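PDB 2D0W: cytochrome cL from Hyphomicrobium denitrificans, which carries electrons through a covalently bound heme in the periplasm and probably serves as the electron acceptor of methanol dehydrogenase in methanol oxidation. Local coordinates for residues 1-9 and 31-39; 51-59 and 114-122. All coordinates share one frame; numbering follows the deposited sequence.

The two contacts come one after the other along the chain: interaction 1 closes at the end of helix 28-36 before helix 48-58 opens interaction 2. Their centres lie about 18 Å apart. Interaction 1 lays the N-terminal arm on helix 28-36 in a partly buried spot toward the outside of the molecule, whereas interaction 2 is buried near its centre, where helix 48-58 crosses helix 112-124 beside the heme. Helix 112-124 joins them: Leu116 CD2 lies 3.7 Å from Phe33 CG, and Asp39 packs on Leu116 and Ile119. The N-terminal extension is thus packed, both directly and through helix 28-36, onto the cytochrome c core that holds the heme.

Interaction 1 (1-9 and 31-39); sequences AQEVFRNTV and KQFMQTGVD
Phe5 turns its CG away from its own carbonyl carbon (chi1 -58°), which carries the ring from the N-terminal arm toward helix 28-36; there Phe33, with CG trans to its backbone N, brings its ring up to meet it. The two planes are nearly parallel, 11° apart, yet slid so far past each other that the rings barely overlap, the centroids lying 5.8 Å apart. What touches is the outer end of each: Phe5 CZ sits 3.7 Å from Phe33 CE2. Met34 crosses Phe5 at about a right angle. Its chain is bent at chi2 and again at chi3, and SD comes within 3.7 Å of Phe5 CE2, an oblique Met-aromatic contact.

Next to these apolar groups the backbones are tied together. Glu3 N donates to Met34 O at 2.9 Å, with an N-H...O angle of 156°, and the donor stands slightly off the carbonyl plane. The same carbonyl, near the end of the helix, also receives a CA-H...O contact from Gln2 CA. The Glu3 side chain folds over the turn at Thr36 and Gly37, where the helix ends and Gly37 takes positive phi; CG packs 3.6 Å from Gly37 N. Its carboxylate is held from elsewhere, OE2 forming a salt bridge with Lys89.

This is an extended arm laid across the C-terminal end of a helix, with no strand pairing between them. On the side of the core, Phe92 of helix 88-97 meets both phenylalanine rings with its plane turned about halfway between parallel and perpendicular, while Leu112 and Leu116 of helix 112-124 pack against Met34 and Phe33, so the contact rests on two helices of the heme-binding core.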
loop_
_atom_site.group_PDB
_atom_site.type_symbol
_atom_site.label_atom_id
_atom_site.label_comp_id
_atom_site.label_asym_id
_atom_site.label_seq_id
_atom_site.Cartn_x
_atom_site.Cartn_y
_atom_site.Cartn_z
ATOM N N ALA A 1 6.954 -2.743 -20.739
ATOM C CA ALA A 1 7.563 -3.942 -20.094
ATOM C C ALA A 1 7.657 -3.907 -18.575
ATOM O O ALA A 1 7.518 -2.865 -17.907
ATOM C CB ALA A 1 8.924 -4.240 -20.676
ATOM N N GLN A 2 7.900 -5.099 -18.061
ATOM C CA GLN A 2 8.111 -5.355 -16.673
ATOM C C GLN A 2 8.905 -4.286 -15.943
ATOM O O GLN A 2 9.956 -3.846 -16.394
ATOM C CB GLN A 2 8.832 -6.708 -16.528
ATOM C CG GLN A 2 9.791 -7.062 -17.673
ATOM C CD GLN A 2 10.727 -8.248 -17.336
ATOM O OE1 GLN A 2 10.655 -9.328 -17.969
ATOM N NE2 GLN A 2 11.609 -8.049 -16.336
ATOM N N GLU A 3 8.391 -3.896 -14.786
ATOM C CA GLU A 3 9.221 -3.257 -13.781
ATOM C C GLU A 3 10.334 -4.192 -13.335
ATOM O O GLU A 3 10.196 -5.410 -13.342
ATOM C CB GLU A 3 8.376 -2.896 -12.561
ATOM C CG GLU A 3 7.232 -1.933 -12.828
ATOM C CD GLU A 3 7.698 -0.541 -13.195
ATOM O OE1 GLU A 3 7.001 0.093 -13.987
ATOM O OE2 GLU A 3 8.739 -0.047 -12.708
ATOM N N VAL A 4 11.440 -3.592 -12.929
ATOM C CA VAL A 4 12.474 -4.299 -12.208
ATOM C C VAL A 4 12.415 -3.806 -10.754
ATOM O O VAL A 4 12.482 -2.613 -10.511
ATOM C CB VAL A 4 13.856 -4.028 -12.826
ATOM C CG1 VAL A 4 14.939 -4.661 -11.968
ATOM C CG2 VAL A 4 13.898 -4.535 -14.310
ATOM N N PHE A 5 12.250 -4.717 -9.804
ATOM C CA PHE A 5 12.121 -4.296 -8.394
ATOM C C PHE A 5 13.423 -4.457 -7.645
ATOM O O PHE A 5 14.117 -5.454 -7.834
ATOM C CB PHE A 5 11.000 -5.056 -7.707
ATOM C CG PHE A 5 9.665 -4.876 -8.377
ATOM C CD1 PHE A 5 8.954 -3.714 -8.200
ATOM C CD2 PHE A 5 9.149 -5.868 -9.237
ATOM C CE1 PHE A 5 7.709 -3.520 -8.837
ATOM C CE2 PHE A 5 7.924 -5.708 -9.860
ATOM C CZ PHE A 5 7.202 -4.528 -9.681
ATOM N N ARG A 6 13.760 -3.450 -6.835
ATOM C CA ARG A 6 15.031 -3.398 -6.098
ATOM C C ARG A 6 14.828 -3.077 -4.630
ATOM O O ARG A 6 13.947 -2.294 -4.244
ATOM C CB ARG A 6 16.023 -2.396 -6.740
ATOM C CG ARG A 6 16.433 -2.731 -8.184
ATOM C CD ARG A 6 17.826 -2.211 -8.561
ATOM N NE ARG A 6 18.358 -2.885 -9.754
ATOM C CZ ARG A 6 19.098 -3.995 -9.737
ATOM N NH1 ARG A 6 19.415 -4.577 -8.588
ATOM N NH2 ARG A 6 19.527 -4.533 -10.877
ATOM N N ASN A 7 15.705 -3.620 -3.815
ATOM C CA ASN A 7 15.692 -3.293 -2.413
ATOM C C ASN A 7 15.857 -1.772 -2.149
ATOM O O ASN A 7 16.821 -1.148 -2.594
ATOM C CB ASN A 7 16.764 -4.128 -1.699
ATOM C CG ASN A 7 16.677 -4.018 -0.193
ATOM O OD1 ASN A 7 16.258 -4.950 0.450
ATOM N ND2 ASN A 7 17.063 -2.878 0.367
ATOM N N THR A 8 14.887 -1.205 -1.429
ATOM C CA THR A 8 14.883 0.205 -0.992
ATOM C C THR A 8 16.230 0.720 -0.447
ATOM O O THR A 8 16.723 1.802 -0.866
ATOM C CB THR A 8 13.725 0.439 -0.009
ATOM O OG1 THR A 8 12.512 0.331 -0.745
ATOM C CG2 THR A 8 13.725 1.814 0.562
ATOM N N VAL A 9 16.827 -0.045 0.464
ATOM C CA VAL A 9 18.091 0.397 1.104
ATOM C C VAL A 9 19.367 -0.089 0.366
ATOM O O VAL A 9 20.384 0.631 0.307
ATOM C CB VAL A 9 18.158 0.107 2.643
ATOM C CG1 VAL A 9 19.289 0.986 3.339
ATOM C CG2 VAL A 9 16.891 0.455 3.294
ATOM N N LYS A 31 -1.350 -7.776 -12.838
ATOM C CA LYS A 31 -0.743 -7.767 -14.152
ATOM C C LYS A 31 -0.421 -6.353 -14.551
ATOM O O LYS A 31 0.664 -6.101 -15.050
ATOM C CB LYS A 31 -1.583 -8.531 -15.177
ATOM C CG LYS A 31 -1.480 -10.040 -14.937
ATOM C CD LYS A 31 -2.447 -10.877 -15.762
ATOM C CE LYS A 31 -1.755 -11.422 -17.003
ATOM N NZ LYS A 31 -2.573 -12.473 -17.712
ATOM N N GLN A 32 -1.319 -5.407 -14.267
ATOM C CA GLN A 32 -0.995 -4.003 -14.574
ATOM C C GLN A 32 0.142 -3.476 -13.710
ATOM O O GLN A 32 1.053 -2.762 -14.209
ATOM C CB GLN A 32 -2.202 -3.071 -14.444
ATOM C CG GLN A 32 -1.811 -1.617 -14.676
ATOM C CD GLN A 32 -2.704 -0.615 -13.949
ATOM O OE1 GLN A 32 -3.919 -0.670 -14.070
ATOM N NE2 GLN A 32 -2.088 0.318 -13.198
ATOM N N PHE A 33 0.090 -3.805 -12.416
ATOM C CA PHE A 33 1.170 -3.358 -11.504
ATOM C C PHE A 33 2.539 -3.903 -11.921
ATOM O O PHE A 33 3.513 -3.150 -11.915
ATOM C CB PHE A 33 0.873 -3.626 -9.998
ATOM C CG PHE A 33 1.984 -3.161 -9.090
ATOM C CD1 PHE A 33 2.057 -1.834 -8.684
ATOM C CD2 PHE A 33 3.019 -4.045 -8.731
ATOM C CE1 PHE A 33 3.138 -1.384 -7.919
ATOM C CE2 PHE A 33 4.108 -3.619 -7.970
ATOM C CZ PHE A 33 4.171 -2.327 -7.559
ATOM N N MET A 34 2.624 -5.179 -12.318
ATOM C CA MET A 34 3.947 -5.750 -12.685
ATOM C C MET A 34 4.556 -5.119 -13.944
ATOM O O MET A 34 5.785 -5.098 -14.106
ATOM C CB MET A 34 3.895 -7.267 -12.818
ATOM C CG MET A 34 3.517 -7.958 -11.527
ATOM S SD MET A 34 4.783 -7.695 -10.260
ATOM C CE MET A 34 3.796 -7.343 -8.824
ATOM N N GLN A 35 3.682 -4.598 -14.799
ATOM C CA GLN A 35 4.045 -3.883 -16.018
ATOM C C GLN A 35 4.340 -2.390 -15.820
ATOM O O GLN A 35 5.305 -1.864 -16.367
ATOM C CB GLN A 35 2.894 -3.998 -17.021
ATOM C CG GLN A 35 2.990 -3.006 -18.206
ATOM C CD GLN A 35 1.869 -3.205 -19.213
ATOM O OE1 GLN A 35 2.103 -3.669 -20.328
ATOM N NE2 GLN A 35 0.649 -2.897 -18.806
ATOM N N THR A 36 3.484 -1.743 -15.040
ATOM C CA THR A 36 3.384 -0.280 -14.906
ATOM C C THR A 36 4.005 0.301 -13.630
ATOM O O THR A 36 4.462 1.445 -13.628
ATOM C CB THR A 36 1.873 0.107 -14.962
ATOM O OG1 THR A 36 1.424 -0.028 -16.311
ATOM C CG2 THR A 36 1.600 1.536 -14.557
ATOM N N GLY A 37 3.998 -0.469 -12.540
ATOM C CA GLY A 37 4.361 0.086 -11.210
ATOM C C GLY A 37 3.248 0.914 -10.549
ATOM O O GLY A 37 3.437 1.495 -9.487
ATOM N N VAL A 38 2.110 1.048 -11.202
ATOM C CA VAL A 38 1.001 1.785 -10.602
ATOM C C VAL A 38 -0.056 0.782 -10.056
ATOM O O VAL A 38 -0.395 -0.188 -10.724
ATOM C CB VAL A 38 0.397 2.848 -11.576
ATOM C CG1 VAL A 38 -0.840 3.520 -10.964
ATOM C CG2 VAL A 38 1.443 3.912 -11.933
ATOM N N ASP A 39 -0.510 1.004 -8.818
ATOM C CA ASP A 39 -1.408 0.065 -8.104
ATOM C C ASP A 39 -2.812 0.538 -8.357
ATOM O O ASP A 39 -3.202 1.581 -7.804
ATOM C CB ASP A 39 -1.130 0.150 -6.603
ATOM C CG ASP A 39 -2.062 -0.710 -5.763
ATOM O OD1 ASP A 39 -1.818 -0.809 -4.521
ATOM O OD2 ASP A 39 -3.025 -1.326 -6.292
HETATM O O HOH W 1 7.422 -6.689 -13.327
#

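Interaction 2 (51-59 and 114-122); sequences GEEIYLESC and NMLKLIAWI. With HEM (protoporphyrin IX containing Fe), chain H.
With CG anti to its backbone N (chi1 180°), Trp121 lays its indole flat against helix 48-58, one face toward Glu52: Glu52 CA stands 3.6 Å from the centroid of the five-membered ring, almost on its normal, in a CH-pi contact, and CB lies over the same face. The extended Glu52 chain runs on across the six-membered ring, and its OE2 accepts a hydrogen bond from Trp152 NE1. Glu52 and Glu153 bind zinc in a structure of this protein, an ion not bound to this chain here. Tyr55 meets the pyrrole side obliquely, its plane turned 55° from the five-membered ring and its CB 3.5 Å from Trp121 CD1. Buried Trp121 NE1 has no polar partner in the model.

Segments 51-58 and 114-122 cross at -87°, in the first and last helices of the cytochrome c core, here flanked by extra helices at both chain ends. At the crossing, Gly51 CA makes a CA-H...O contact with Lys117 O at 3.2 Å.

Leu118 CD1 reaches the edge of the Tyr55 ring; CD2 turns to Ile54 CG2 and CBB of the former heme vinyl. Cys59, just past helix 48-58, is bound through SG to heme CAB, and Ile122 CD1 lies 3.6 Å from heme CMB.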
loop_
_atom_site.group_PDB
_atom_site.type_symbol
_atom_site.label_atom_id
_atom_site.label_comp_id
_atom_site.label_asym_id
_atom_site.label_seq_id
_atom_site.Cartn_x
_atom_site.Cartn_y
_atom_site.Cartn_z
ATOM N N GLY A 51 -7.454 -4.418 2.644
ATOM C CA GLY A 51 -6.149 -3.782 2.916
ATOM C C GLY A 51 -5.988 -3.518 4.386
ATOM O O GLY A 51 -4.948 -3.823 4.955
ATOM N N GLU A 52 -7.050 -3.002 5.030
ATOM C CA GLU A 52 -7.012 -2.732 6.480
ATOM C C GLU A 52 -6.826 -3.974 7.325
ATOM O O GLU A 52 -6.022 -3.966 8.283
ATOM C CB GLU A 52 -8.302 -2.042 6.935
ATOM C CG GLU A 52 -8.379 -1.841 8.413
ATOM C CD GLU A 52 -9.753 -1.313 8.838
ATOM O OE1 GLU A 52 -10.744 -1.739 8.251
ATOM O OE2 GLU A 52 -9.819 -0.487 9.759
ATOM N N GLU A 53 -7.532 -5.073 6.986
ATOM C CA GLU A 53 -7.333 -6.292 7.797
ATOM C C GLU A 53 -5.881 -6.823 7.753
ATOM O O GLU A 53 -5.350 -7.249 8.766
ATOM C CB GLU A 53 -8.381 -7.408 7.527
ATOM C CG GLU A 53 -8.638 -7.754 6.090
ATOM C CD GLU A 53 -9.960 -8.558 5.874
ATOM O OE1 GLU A 53 -10.028 -9.726 6.315
ATOM O OE2 GLU A 53 -10.916 -8.015 5.241
ATOM N N ILE A 54 -5.286 -6.814 6.563
ATOM C CA ILE A 54 -3.887 -7.241 6.350
ATOM C C ILE A 54 -2.963 -6.356 7.186
ATOM O O ILE A 54 -2.157 -6.856 7.989
ATOM C CB ILE A 54 -3.529 -7.154 4.849
ATOM C CG1 ILE A 54 -4.280 -8.228 4.070
ATOM C CG2 ILE A 54 -2.000 -7.280 4.601
ATOM C CD1 ILE A 54 -4.240 -7.947 2.551
ATOM N N TYR A 55 -3.173 -5.043 7.071
ATOM C CA TYR A 55 -2.418 -4.021 7.812
ATOM C C TYR A 55 -2.461 -4.200 9.326
ATOM O O TYR A 55 -1.435 -4.161 10.062
ATOM C CB TYR A 55 -2.923 -2.597 7.432
ATOM C CG TYR A 55 -2.196 -1.563 8.226
ATOM C CD1 TYR A 55 -0.973 -1.035 7.774
ATOM C CD2 TYR A 55 -2.681 -1.147 9.467
ATOM C CE1 TYR A 55 -0.242 -0.132 8.527
ATOM C CE2 TYR A 55 -1.958 -0.189 10.209
ATOM C CZ TYR A 55 -0.725 0.266 9.724
ATOM O OH TYR A 55 0.012 1.171 10.414
ATOM N N LEU A 56 -3.661 -4.442 9.809
ATOM C CA LEU A 56 -3.863 -4.479 11.241
ATOM C C LEU A 56 -3.130 -5.674 11.772
ATOM O O LEU A 56 -2.516 -5.627 12.821
ATOM C CB LEU A 56 -5.354 -4.546 11.589
ATOM C CG LEU A 56 -6.131 -3.223 11.500
ATOM C CD1 LEU A 56 -7.654 -3.385 11.810
ATOM C CD2 LEU A 56 -5.487 -2.148 12.395
ATOM N N GLU A 57 -3.248 -6.785 11.064
ATOM C CA GLU A 57 -2.681 -8.011 11.579
ATOM C C GLU A 57 -1.157 -8.043 11.562
ATOM O O GLU A 57 -0.525 -8.606 12.464
ATOM C CB GLU A 57 -3.294 -9.218 10.880
ATOM C CG GLU A 57 -4.680 -9.538 11.515
ATOM C CD GLU A 57 -4.568 -10.105 12.928
ATOM O OE1 GLU A 57 -3.482 -10.570 13.301
ATOM O OE2 GLU A 57 -5.580 -10.105 13.677
ATOM N N SER A 58 -0.559 -7.450 10.551
ATOM C CA SER A 58 0.867 -7.677 10.348
ATOM C C SER A 58 1.746 -6.432 10.486
ATOM O O SER A 58 2.979 -6.544 10.559
ATOM C CB SER A 58 1.088 -8.392 8.986
ATOM O OG SER A 58 0.788 -9.835 9.094
ATOM N N CYS A 59 1.139 -5.246 10.493
ATOM C CA CYS A 59 1.918 -4.019 10.439
ATOM C C CYS A 59 1.638 -3.061 11.591
ATOM O O CYS A 59 2.495 -2.261 11.943
ATOM C CB CYS A 59 1.659 -3.263 9.091
ATOM S SG CYS A 59 1.544 -4.261 7.617
ATOM N N ASN A 114 -3.001 -9.184 -2.681
ATOM C CA ASN A 114 -3.191 -8.669 -1.332
ATOM C C ASN A 114 -2.216 -7.565 -1.010
ATOM O O ASN A 114 -2.577 -6.600 -0.359
ATOM C CB ASN A 114 -3.149 -9.781 -0.279
ATOM C CG ASN A 114 -4.448 -10.640 -0.288
ATOM O OD1 ASN A 114 -5.498 -10.173 -0.623
ATOM N ND2 ASN A 114 -4.330 -11.895 0.055
ATOM N N MET A 115 -0.979 -7.704 -1.471
ATOM C CA MET A 115 0.003 -6.623 -1.325
ATOM C C MET A 115 -0.558 -5.341 -1.878
ATOM O O MET A 115 -0.325 -4.241 -1.344
ATOM C CB MET A 115 1.284 -6.980 -2.089
ATOM C CG MET A 115 2.236 -5.805 -2.205
ATOM S SD MET A 115 3.088 -5.518 -0.645
ATOM C CE MET A 115 4.423 -6.692 -0.849
ATOM N N LEU A 116 -1.272 -5.447 -2.996
ATOM C CA LEU A 116 -1.780 -4.227 -3.656
ATOM C C LEU A 116 -2.915 -3.559 -2.901
ATOM O O LEU A 116 -3.143 -2.354 -3.037
ATOM C CB LEU A 116 -2.163 -4.539 -5.109
ATOM C CG LEU A 116 -1.005 -4.871 -6.014
ATOM C CD1 LEU A 116 -1.550 -5.165 -7.385
ATOM C CD2 LEU A 116 0.037 -3.719 -6.047
ATOM N N LYS A 117 -3.683 -4.356 -2.164
ATOM C CA LYS A 117 -4.783 -3.860 -1.342
ATOM C C LYS A 117 -4.226 -3.248 -0.059
ATOM O O LYS A 117 -4.707 -2.270 0.488
ATOM C CB LYS A 117 -5.729 -5.010 -0.979
ATOM C CG LYS A 117 -6.564 -5.569 -2.148
ATOM C CD LYS A 117 -7.334 -6.813 -1.645
ATOM C CE LYS A 117 -8.368 -7.291 -2.610
ATOM N NZ LYS A 117 -7.683 -7.626 -3.854
ATOM N N LEU A 118 -3.191 -3.875 0.446
ATOM C CA LEU A 118 -2.456 -3.291 1.587
ATOM C C LEU A 118 -1.969 -1.881 1.240
ATOM O O LEU A 118 -2.105 -0.947 2.032
ATOM C CB LEU A 118 -1.252 -4.172 1.926
ATOM C CG LEU A 118 -0.245 -3.624 2.949
ATOM C CD1 LEU A 118 -0.925 -3.188 4.252
ATOM C CD2 LEU A 118 0.888 -4.682 3.168
ATOM N N ILE A 119 -1.361 -1.736 0.076
ATOM C CA ILE A 119 -0.811 -0.417 -0.338
ATOM C C ILE A 119 -1.997 0.599 -0.482
ATOM O O ILE A 119 -1.906 1.745 -0.051
ATOM C CB ILE A 119 -0.013 -0.587 -1.624
ATOM C CG1 ILE A 119 1.326 -1.274 -1.336
ATOM C CG2 ILE A 119 0.214 0.769 -2.372
ATOM C CD1 ILE A 119 2.117 -1.781 -2.598
ATOM N N ALA A 120 -3.123 0.171 -1.038
ATOM C CA ALA A 120 -4.303 1.059 -1.158
ATOM C C ALA A 120 -4.729 1.543 0.202
ATOM O O ALA A 120 -5.124 2.704 0.362
ATOM C CB ALA A 120 -5.486 0.351 -1.838
ATOM N N TRP A 121 -4.656 0.662 1.199
ATOM C CA TRP A 121 -5.016 1.060 2.601
ATOM C C TRP A 121 -4.034 2.083 3.119
ATOM O O TRP A 121 -4.447 3.054 3.731
ATOM C CB TRP A 121 -5.032 -0.123 3.593
ATOM C CG TRP A 121 -5.384 0.276 5.013
ATOM C CD1 TRP A 121 -4.596 0.158 6.143
ATOM C CD2 TRP A 121 -6.602 0.864 5.443
ATOM N NE1 TRP A 121 -5.273 0.627 7.249
ATOM C CE2 TRP A 121 -6.508 1.069 6.842
ATOM C CE3 TRP A 121 -7.781 1.237 4.784
ATOM C CZ2 TRP A 121 -7.553 1.650 7.593
ATOM C CZ3 TRP A 121 -8.822 1.832 5.543
ATOM C CH2 TRP A 121 -8.684 2.021 6.927
ATOM N N ILE A 122 -2.720 1.808 2.958
ATOM C CA ILE A 122 -1.698 2.762 3.368
ATOM C C ILE A 122 -1.906 4.149 2.746
ATOM O O ILE A 122 -1.781 5.161 3.428
ATOM C CB ILE A 122 -0.237 2.223 3.110
ATOM C CG1 ILE A 122 0.021 0.969 3.968
ATOM C CG2 ILE A 122 0.807 3.356 3.329
ATOM C CD1 ILE A 122 1.290 0.181 3.512
HETATM C CHA HEM H . 9.898 1.294 7.837
HETATM C CHB HEM H . 5.725 -0.457 6.020
HETATM C CHC HEM H . 5.642 -4.117 9.238
HETATM C CHD HEM H . 9.029 -1.648 11.688
HETATM C C1A HEM H . 8.811 1.122 6.977
HETATM C C2A HEM H . 8.516 1.826 5.735
HETATM C C3A HEM H . 7.359 1.355 5.268
HETATM C C4A HEM H . 6.867 0.309 6.155
HETATM C CMA HEM H . 6.598 1.810 3.980
HETATM C CAA HEM H . 9.358 2.971 5.128
HETATM C CBA HEM H . 8.856 4.267 5.790
HETATM C CGA HEM H . 9.473 5.515 5.171
HETATM O O1A HEM H . 10.045 5.436 4.058
HETATM O O2A HEM H . 9.387 6.588 5.815
HETATM C C1B HEM H . 5.360 -1.630 6.692
HETATM C C2B HEM H . 4.231 -2.538 6.463
HETATM C C3B HEM H . 4.272 -3.507 7.242
HETATM C C4B HEM H . 5.359 -3.348 8.157
HETATM C CMB HEM H . 3.167 -2.207 5.418
HETATM C CAB HEM H . 3.489 -4.821 7.087
HETATM C CBB HEM H . 3.506 -5.484 5.973
HETATM C C1C HEM H . 6.546 -3.758 10.215
HETATM C C2C HEM H . 6.963 -4.566 11.378
HETATM C C3C HEM H . 7.840 -3.858 12.065
HETATM C C4C HEM H . 8.136 -2.627 11.315
HETATM C CMC HEM H . 6.074 -5.685 11.898
HETATM C CAC HEM H . 8.364 -4.038 13.527
HETATM C CBC HEM H . 8.724 -5.244 13.873
HETATM C C1D HEM H . 9.656 -0.706 10.897
HETATM C C2D HEM H . 10.852 0.042 11.235
HETATM C C3D HEM H . 11.132 0.947 10.039
HETATM C C4D HEM H . 10.067 0.692 9.089
HETATM C CMD HEM H . 11.680 -0.075 12.551
HETATM C CAD HEM H . 12.310 1.962 9.819
HETATM C CBD HEM H . 13.233 1.195 8.868
HETATM C CGD HEM H . 14.255 2.065 8.178
HETATM O O1D HEM H . 15.007 1.568 7.320
HETATM O O2D HEM H . 14.290 3.266 8.479
HETATM N NA HEM H . 7.775 0.232 7.188
HETATM N NB HEM H . 5.961 -2.175 7.807
HETATM N NC HEM H . 7.320 -2.608 10.181
HETATM N ND HEM H . 9.226 -0.271 9.647
HETATM FE FE HEM H . 7.606 -1.269 8.642
#